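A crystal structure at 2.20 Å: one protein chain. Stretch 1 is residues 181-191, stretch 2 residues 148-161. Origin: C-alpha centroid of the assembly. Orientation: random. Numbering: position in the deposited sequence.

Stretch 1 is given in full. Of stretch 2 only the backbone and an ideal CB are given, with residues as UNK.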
ATOM      1  N   ASP A 181      10.372 -16.751  -2.566  1.00 26.59           N
ATOM      2  CA  ASP A 181      10.707 -18.045  -3.154  1.00 28.62           C
ATOM      3  C   ASP A 181      10.379 -19.183  -2.188  1.00 27.83           C
ATOM      4  O   ASP A 181       9.795 -20.194  -2.578  1.00 28.70           O
ATOM      5  CB  ASP A 181      12.192 -18.097  -3.500  1.00 31.16           C
ATOM      6  CG  ASP A 181      12.518 -19.200  -4.481  1.00 34.92           C
ATOM      7  OD1 ASP A 181      11.856 -20.259  -4.429  1.00 37.60           O
ATOM      8  OD2 ASP A 181      13.443 -19.010  -5.301  1.00 39.54           O
ATOM      9  N   ILE A 182      10.752 -19.007  -0.928  1.00 25.76           N
ATOM     10  CA  ILE A 182      10.499 -20.017   0.089  1.00 25.17           C
ATOM     11  C   ILE A 182       9.007 -20.204   0.347  1.00 24.61           C
ATOM     12  O   ILE A 182       8.513 -21.332   0.431  1.00 25.13           O
ATOM     13  CB  ILE A 182      11.191 -19.644   1.415  1.00 25.12           C
ATOM     14  CG1 ILE A 182      12.707 -19.595   1.205  1.00 27.85           C
ATOM     15  CG2 ILE A 182      10.827 -20.648   2.497  1.00 25.23           C
ATOM     16  CD1 ILE A 182      13.476 -19.042   2.388  1.00 30.01           C
ATOM     17  N   LEU A 183       8.284 -19.098   0.482  1.00 24.06           N
ATOM     18  CA  LEU A 183       6.849 -19.181   0.738  1.00 24.08           C
ATOM     19  C   LEU A 183       6.135 -19.893  -0.406  1.00 22.59           C
ATOM     20  O   LEU A 183       5.252 -20.713  -0.179  1.00 23.89           O
ATOM     21  CB  LEU A 183       6.264 -17.781   0.950  1.00 21.26           C
ATOM     22  CG  LEU A 183       6.623 -17.165   2.304  1.00 22.48           C
ATOM     23  CD1 LEU A 183       6.150 -15.717   2.389  1.00 21.11           C
ATOM     24  CD2 LEU A 183       5.974 -17.997   3.405  1.00 21.96           C
ATOM     25  N   LYS A 184       6.533 -19.582  -1.632  1.00 23.12           N
ATOM     26  CA  LYS A 184       5.927 -20.209  -2.797  1.00 24.91           C
ATOM     27  C   LYS A 184       6.123 -21.717  -2.714  1.00 25.30           C
ATOM     28  O   LYS A 184       5.250 -22.494  -3.087  1.00 24.58           O
ATOM     29  CB  LYS A 184       6.578 -19.690  -4.079  1.00 24.14           C
ATOM     30  CG  LYS A 184       5.988 -20.302  -5.335  1.00 26.71           C
ATOM     31  CD  LYS A 184       6.833 -20.034  -6.562  1.00 26.74           C
ATOM     32  CE  LYS A 184       6.228 -20.712  -7.788  1.00 27.66           C
ATOM     33  NZ  LYS A 184       7.019 -20.465  -9.018  1.00 31.12           N
ATOM     34  N   GLN A 185       7.283 -22.112  -2.210  1.00 26.99           N
ATOM     35  CA  GLN A 185       7.654 -23.515  -2.083  1.00 29.76           C
ATOM     36  C   GLN A 185       6.947 -24.262  -0.944  1.00 28.94           C
ATOM     37  O   GLN A 185       6.636 -25.445  -1.071  1.00 30.39           O
ATOM     38  CB  GLN A 185       9.173 -23.606  -1.896  1.00 33.68           C
ATOM     39  CG  GLN A 185       9.761 -24.990  -2.069  1.00 41.37           C
ATOM     40  CD  GLN A 185      11.251 -25.035  -1.742  1.00 45.56           C
ATOM     41  OE1 GLN A 185      12.005 -24.119  -2.094  1.00 47.68           O
ATOM     42  NE2 GLN A 185      11.682 -26.111  -1.080  1.00 47.28           N
ATOM     43  N   TYR A 186       6.663 -23.572   0.155  1.00 28.05           N
ATOM     44  CA  TYR A 186       6.040 -24.228   1.301  1.00 27.98           C
ATOM     45  C   TYR A 186       4.616 -23.854   1.683  1.00 26.44           C
ATOM     46  O   TYR A 186       3.974 -24.594   2.431  1.00 24.17           O
ATOM     47  CB  TYR A 186       6.932 -24.043   2.531  1.00 30.12           C
ATOM     48  CG  TYR A 186       8.266 -24.745   2.424  1.00 33.11           C
ATOM     49  CD1 TYR A 186       8.379 -26.116   2.671  1.00 34.94           C
ATOM     50  CD2 TYR A 186       9.414 -24.045   2.066  1.00 32.35           C
ATOM     51  CE1 TYR A 186       9.609 -26.768   2.569  1.00 34.56           C
ATOM     52  CE2 TYR A 186      10.643 -24.688   1.959  1.00 33.60           C
ATOM     53  CZ  TYR A 186      10.734 -26.047   2.214  1.00 33.60           C
ATOM     54  OH  TYR A 186      11.948 -26.684   2.112  1.00 33.69           O
ATOM     55  N   ALA A 187       4.117 -22.724   1.193  1.00 25.60           N
ATOM     56  CA  ALA A 187       2.760 -22.306   1.554  1.00 25.43           C
ATOM     57  C   ALA A 187       1.641 -23.004   0.784  1.00 24.76           C
ATOM     58  O   ALA A 187       0.477 -22.917   1.173  1.00 23.11           O
ATOM     59  CB  ALA A 187       2.626 -20.799   1.405  1.00 26.29           C
ATOM     60  N   GLY A 188       1.991 -23.698  -0.294  1.00 25.28           N
ATOM     61  CA  GLY A 188       0.977 -24.372  -1.079  1.00 26.63           C
ATOM     62  C   GLY A 188      -0.017 -23.377  -1.651  1.00 27.73           C
ATOM     63  O   GLY A 188       0.364 -22.293  -2.095  1.00 27.71           O
ATOM     64  N   GLU A 189      -1.294 -23.736  -1.624  1.00 27.96           N
ATOM     65  CA  GLU A 189      -2.340 -22.870  -2.151  1.00 29.80           C
ATOM     66  C   GLU A 189      -2.679 -21.694  -1.229  1.00 28.62           C
ATOM     67  O   GLU A 189      -3.391 -20.779  -1.629  1.00 28.76           O
ATOM     68  CB  GLU A 189      -3.603 -23.693  -2.426  1.00 32.87           C
ATOM     69  CG  GLU A 189      -3.428 -24.741  -3.530  1.00 40.08           C
ATOM     70  CD  GLU A 189      -4.634 -25.672  -3.670  1.00 43.97           C
ATOM     71  OE1 GLU A 189      -5.745 -25.189  -4.002  1.00 46.71           O
ATOM     72  OE2 GLU A 189      -4.467 -26.893  -3.448  1.00 44.74           O
ATOM     73  N   SER A 190      -2.170 -21.702  -0.002  1.00 26.65           N
ATOM     74  CA  SER A 190      -2.470 -20.614   0.922  1.00 25.49           C
ATOM     75  C   SER A 190      -1.876 -19.280   0.455  1.00 23.36           C
ATOM     76  O   SER A 190      -2.389 -18.217   0.788  1.00 21.81           O
ATOM     77  CB  SER A 190      -1.969 -20.943   2.331  1.00 27.87           C
ATOM     78  OG  SER A 190      -0.554 -20.894   2.408  1.00 32.95           O
ATOM     79  N   LEU A 191      -0.799 -19.340  -0.317  1.00 21.64           N
ATOM     80  CA  LEU A 191      -0.177 -18.126  -0.837  1.00 21.79           C
ATOM     81  C   LEU A 191      -0.974 -17.619  -2.039  1.00 20.83           C
ATOM     82  O   LEU A 191      -0.907 -18.191  -3.120  1.00 22.35           O
ATOM     83  CB  LEU A 191       1.267 -18.404  -1.269  1.00 20.27           C
ATOM     84  CG  LEU A 191       2.003 -17.240  -1.945  1.00 22.19           C
ATOM     85  CD1 LEU A 191       2.169 -16.105  -0.942  1.00 21.62           C
ATOM     86  CD2 LEU A 191       3.369 -17.708  -2.473  1.00 20.30           C
ATOM     87  N   UNK A 148      10.802 -18.696   7.631  1.00 26.97           N
ATOM     88  CA  UNK A 148       9.933 -18.492   6.482  1.00 25.76           C
ATOM     89  C   UNK A 148       9.274 -19.820   6.115  1.00 26.74           C
ATOM     90  O   UNK A 148       8.079 -19.876   5.804  1.00 24.41           O
ATOM     91  CB  UNK A 148      10.715 -17.923   5.297  1.00 25.76           C
ATOM     92  N   UNK A 149      10.052 -20.895   6.161  1.00 28.51           N
ATOM     93  CA  UNK A 149       9.502 -22.203   5.850  1.00 31.29           C
ATOM     94  C   UNK A 149       8.414 -22.545   6.866  1.00 30.75           C
ATOM     95  O   UNK A 149       7.334 -23.007   6.499  1.00 30.93           O
ATOM     96  CB  UNK A 149      10.599 -23.269   5.844  1.00 31.29           C
ATOM     97  N   UNK A 150       8.692 -22.301   8.142  1.00 29.42           N
ATOM     98  CA  UNK A 150       7.725 -22.600   9.191  1.00 30.08           C
ATOM     99  C   UNK A 150       6.445 -21.819   8.981  1.00 29.56           C
ATOM    100  O   UNK A 150       5.352 -22.369   9.098  1.00 30.27           O
ATOM    101  CB  UNK A 150       8.311 -22.290  10.570  1.00 30.08           C
ATOM    102  N   UNK A 151       6.582 -20.532   8.686  1.00 28.27           N
ATOM    103  CA  UNK A 151       5.420 -19.686   8.450  1.00 28.31           C
ATOM    104  C   UNK A 151       4.597 -20.209   7.273  1.00 26.80           C
ATOM    105  O   UNK A 151       3.380 -20.305   7.360  1.00 27.60           O
ATOM    106  CB  UNK A 151       5.856 -18.242   8.193  1.00 28.31           C
ATOM    107  N   UNK A 152       5.271 -20.552   6.181  1.00 27.38           N
ATOM    108  CA  UNK A 152       4.579 -21.072   5.020  1.00 29.06           C
ATOM    109  C   UNK A 152       3.798 -22.335   5.338  1.00 30.77           C
ATOM    110  O   UNK A 152       2.621 -22.454   4.984  1.00 28.87           O
ATOM    111  CB  UNK A 152       5.578 -21.346   3.894  1.00 29.06           C
ATOM    112  N   UNK A 153       4.446 -23.282   6.016  1.00 32.64           N
ATOM    113  CA  UNK A 153       3.796 -24.542   6.364  1.00 34.27           C
ATOM    114  C   UNK A 153       2.599 -24.297   7.275  1.00 33.33           C
ATOM    115  O   UNK A 153       1.555 -24.938   7.132  1.00 33.71           O
ATOM    116  CB  UNK A 153       4.790 -25.490   7.039  1.00 34.27           C
ATOM    117  N   UNK A 154       2.740 -23.353   8.199  1.00 31.17           N
ATOM    118  CA  UNK A 154       1.655 -23.029   9.113  1.00 31.51           C
ATOM    119  C   UNK A 154       0.434 -22.488   8.364  1.00 32.14           C
ATOM    120  O   UNK A 154      -0.692 -22.940   8.591  1.00 32.65           O
ATOM    121  CB  UNK A 154       2.130 -22.011  10.152  1.00 31.51           C
ATOM    122  N   UNK A 155       0.655 -21.516   7.479  1.00 30.33           N
ATOM    123  CA  UNK A 155      -0.443 -20.932   6.713  1.00 28.89           C
ATOM    124  C   UNK A 155      -1.102 -22.012   5.852  1.00 30.08           C
ATOM    125  O   UNK A 155      -2.328 -22.052   5.722  1.00 28.65           O
ATOM    126  CB  UNK A 155       0.057 -19.778   5.842  1.00 28.89           C
ATOM    127  N   UNK A 156      -0.280 -22.883   5.268  1.00 30.59           N
ATOM    128  CA  UNK A 156      -0.773 -23.968   4.420  1.00 32.34           C
ATOM    129  C   UNK A 156      -1.677 -24.891   5.231  1.00 33.64           C
ATOM    130  O   UNK A 156      -2.794 -25.202   4.826  1.00 33.80           O
ATOM    131  CB  UNK A 156       0.390 -24.755   3.814  1.00 32.34           C
ATOM    132  N   UNK A 157      -1.181 -25.313   6.388  1.00 35.39           N
ATOM    133  CA  UNK A 157      -1.911 -26.205   7.278  1.00 37.31           C
ATOM    134  C   UNK A 157      -3.269 -25.640   7.670  1.00 36.91           C
ATOM    135  O   UNK A 157      -4.271 -26.356   7.644  1.00 36.82           O
ATOM    136  CB  UNK A 157      -1.084 -26.483   8.535  1.00 37.31           C
ATOM    137  N   UNK A 158      -3.307 -24.364   8.046  1.00 36.36           N
ATOM    138  CA  UNK A 158      -4.571 -23.735   8.439  1.00 35.07           C
ATOM    139  C   UNK A 158      -5.361 -23.167   7.261  1.00 34.76           C
ATOM    140  O   UNK A 158      -6.415 -22.562   7.455  1.00 35.55           O
ATOM    141  CB  UNK A 158      -4.295 -22.616   9.446  1.00 35.07           C
ATOM    142  N   UNK A 159      -4.854 -23.362   6.046  1.00 36.08           N
ATOM    143  CA  UNK A 159      -5.529 -22.862   4.850  1.00 36.03           C
ATOM    144  C   UNK A 159      -5.847 -21.378   4.983  1.00 34.51           C
ATOM    145  O   UNK A 159      -6.956 -20.938   4.685  1.00 32.52           O
ATOM    146  CB  UNK A 159      -6.812 -23.654   4.590  1.00 36.03           C
ATOM    147  N   UNK A 160      -4.865 -20.615   5.443  1.00 33.93           N
ATOM    148  CA  UNK A 160      -5.028 -19.181   5.613  1.00 32.91           C
ATOM    149  C   UNK A 160      -4.558 -18.458   4.353  1.00 32.50           C
ATOM    150  O   UNK A 160      -3.352 -18.300   4.135  1.00 34.04           O
ATOM    151  CB  UNK A 160      -4.258 -18.689   6.840  1.00 32.91           C
ATOM    152  N   UNK A 161      -5.511 -18.039   3.521  1.00 29.66           N
ATOM    153  CA  UNK A 161      -5.202 -17.321   2.283  1.00 27.13           C
ATOM    154  C   UNK A 161      -4.493 -16.013   2.611  1.00 23.52           C
ATOM    155  O   UNK A 161      -5.045 -15.173   3.316  1.00 21.91           O
ATOM    156  CB  UNK A 161      -6.473 -17.053   1.475  1.00 27.13           C
TER

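Two helices, 181-186 and 148-157, run in roughly the same direction, 37° apart, and their axes approach to 8.3 Å.

At position 148 CA-to-CB points toward stretch 1, and an ideal CB lies 3.9 Å from CG2 of Ile182, with Leu183 just beyond. A small or medium side chain with a methyl to offer, such as Ala, Val or Thr, would suit. It is Thr148, whose CG2 packs 3.6 Å from Ile182 CG2 and 3.7 Å from Leu183 CG.

Position 149 points sideways, beside the Tyr186 ring. A long side chain with aliphatic carbons, Lys, Arg, Gln or Met, could lie across that face. Arg149, extended with every chi near 180°, does so: its CG sits 3.5 Å from the ring centroid, almost on the normal, and its guanidinium turns a face to Tyr186 CE1, which is 3.1 Å from Arg149 NE.

Position 150 points away, so polar residues fit; it is Ser150. Position 151 is sideways, and many long residues would do; Lys151 leads its end away.

Position 152 is where the backbones come closest. Its CA is 4.1 Å from the CA of Ala187, and an ideal CB would fall 3.3 Å from Tyr186 CB and 3.4 Å from Leu183 CD2, both tight. Glycine is the comfortable choice despite ordinary helical angles, and Gly152 is found. Its bare backbone lets Ala187 CA approach Gly152 O at 3.4 Å in a CA-H...O contact.

Position 153 is sideways, near the tyrosine, one turn after 149; a polar or acidic residue could pair with a base there. Glu153 does, its OE2 accepting from Arg149 NE at 3.1 Å in a salt bridge that helps hold the arginine over the ring.

Position 154 points away and tolerates much; it is Leu154. Position 155 points toward stretch 1, an ideal CB 3.7 Å from Ser190 OG; that contact asks only for a CB, so Ala, Leu or Met could serve. Met155 CB lies 3.6 Å from Ser190 OG, and its chain runs on away from the hydroxyl.

At position 156, the carbonyls of Tyr186 and Ala187 stand close to the ideal CB, inviting a donor on a long arm. Arg156 brings NH1 to 2.9 Å from Tyr186 O.

Stretch 1 sets no limit at 157 or 158, and polar residues would do: Glu157, and His158, whose ND1 bonds to Leu154 O. Position 159 has positive phi in a Schellman motif, favouring Gly or Asn, yet is Arg159. With CB pointing away, small or polar residues fit at 160 and 161: Ala160, and Thr161, whose CA lies 3.3 Å from Ser190 O.

Stretch 2 (148-161) TRSKGELMREHRAT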
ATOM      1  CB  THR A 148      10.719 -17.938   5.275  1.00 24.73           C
ATOM      2  OG1 THR A 148      11.416 -16.747   5.668  1.00 22.77           O
ATOM      3  CG2 THR A 148       9.770 -17.605   4.131  1.00 24.15           C
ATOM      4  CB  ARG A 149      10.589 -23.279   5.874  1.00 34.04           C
ATOM      5  CG  ARG A 149      10.009 -24.673   5.727  1.00 42.12           C
ATOM      6  CD  ARG A 149      11.069 -25.762   5.638  1.00 48.14           C
ATOM      7  NE  ARG A 149      10.444 -27.085   5.553  1.00 51.89           N
ATOM      8  CZ  ARG A 149      11.107 -28.230   5.414  1.00 52.89           C
ATOM      9  NH1 ARG A 149      12.436 -28.238   5.340  1.00 53.68           N
ATOM     10  NH2 ARG A 149      10.435 -29.373   5.349  1.00 52.38           N
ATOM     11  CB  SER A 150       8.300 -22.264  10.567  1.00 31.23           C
ATOM     12  OG  SER A 150       9.461 -23.027  10.816  1.00 34.60           O
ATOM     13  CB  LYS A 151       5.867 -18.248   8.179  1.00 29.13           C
ATOM     14  CG  LYS A 151       6.502 -17.567   9.378  1.00 28.61           C
ATOM     15  CD  LYS A 151       7.105 -16.221   8.984  1.00 27.97           C
ATOM     16  CE  LYS A 151       7.802 -15.572  10.163  1.00 26.72           C
ATOM     17  NZ  LYS A 151       8.487 -14.316   9.765  1.00 26.66           N
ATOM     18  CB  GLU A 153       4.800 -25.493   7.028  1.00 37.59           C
ATOM     19  CG  GLU A 153       6.000 -25.825   6.127  1.00 45.62           C
ATOM     20  CD  GLU A 153       7.042 -26.731   6.793  1.00 50.34           C
ATOM     21  OE1 GLU A 153       7.466 -26.433   7.933  1.00 52.35           O
ATOM     22  OE2 GLU A 153       7.453 -27.738   6.166  1.00 54.75           O
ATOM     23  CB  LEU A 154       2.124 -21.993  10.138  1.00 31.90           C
ATOM     24  CG  LEU A 154       1.103 -21.591  11.210  1.00 32.53           C
ATOM     25  CD1 LEU A 154       0.850 -22.762  12.157  1.00 32.97           C
ATOM     26  CD2 LEU A 154       1.628 -20.397  11.989  1.00 31.84           C
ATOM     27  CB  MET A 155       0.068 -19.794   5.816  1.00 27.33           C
ATOM     28  CG  MET A 155       0.641 -18.575   6.562  1.00 26.83           C
ATOM     29  SD  MET A 155      -0.563 -17.650   7.583  1.00 22.92           S
ATOM     30  CE  MET A 155      -1.279 -16.630   6.386  1.00 28.28           C
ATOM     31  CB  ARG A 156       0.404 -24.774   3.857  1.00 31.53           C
ATOM     32  CG  ARG A 156       0.015 -25.883   2.890  1.00 32.22           C
ATOM     33  CD  ARG A 156       1.243 -26.689   2.502  1.00 32.84           C
ATOM     34  NE  ARG A 156       1.793 -27.397   3.658  1.00 33.96           N
ATOM     35  CZ  ARG A 156       3.071 -27.741   3.799  1.00 34.63           C
ATOM     36  NH1 ARG A 156       3.962 -27.444   2.858  1.00 34.68           N
ATOM     37  NH2 ARG A 156       3.460 -28.379   4.891  1.00 35.32           N
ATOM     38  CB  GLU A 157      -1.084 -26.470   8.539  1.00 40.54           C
ATOM     39  CG  GLU A 157      -1.766 -27.351   9.572  1.00 47.18           C
ATOM     40  CD  GLU A 157      -1.079 -27.301  10.936  1.00 51.15           C
ATOM     41  OE1 GLU A 157       0.148 -27.548  10.998  1.00 52.66           O
ATOM     42  OE2 GLU A 157      -1.769 -27.017  11.944  1.00 52.66           O
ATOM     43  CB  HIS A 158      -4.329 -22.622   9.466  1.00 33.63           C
ATOM     44  CG  HIS A 158      -3.867 -23.118  10.802  1.00 33.75           C
ATOM     45  ND1 HIS A 158      -2.595 -23.607  11.017  1.00 33.92           N
ATOM     46  CD2 HIS A 158      -4.514 -23.219  11.986  1.00 31.99           C
ATOM     47  CE1 HIS A 158      -2.480 -23.986  12.275  1.00 32.51           C
ATOM     48  NE2 HIS A 158      -3.630 -23.761  12.885  1.00 32.22           N
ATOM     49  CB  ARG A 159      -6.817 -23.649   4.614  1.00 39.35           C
ATOM     50  CG  ARG A 159      -6.578 -25.119   4.337  1.00 44.26           C
ATOM     51  CD  ARG A 159      -7.879 -25.894   4.319  1.00 49.62           C
ATOM     52  NE  ARG A 159      -7.651 -27.308   4.031  1.00 54.24           N
ATOM     53  CZ  ARG A 159      -7.263 -27.781   2.850  1.00 56.01           C
ATOM     54  NH1 ARG A 159      -7.057 -26.953   1.833  1.00 56.72           N
ATOM     55  NH2 ARG A 159      -7.073 -29.084   2.687  1.00 57.66           N
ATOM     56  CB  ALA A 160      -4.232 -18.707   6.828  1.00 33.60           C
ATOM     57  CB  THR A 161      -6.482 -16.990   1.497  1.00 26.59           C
ATOM     58  OG1 THR A 161      -7.154 -18.207   1.163  1.00 29.13           O
ATOM     59  CG2 THR A 161      -6.145 -16.226   0.217  1.00 27.52           C
TER
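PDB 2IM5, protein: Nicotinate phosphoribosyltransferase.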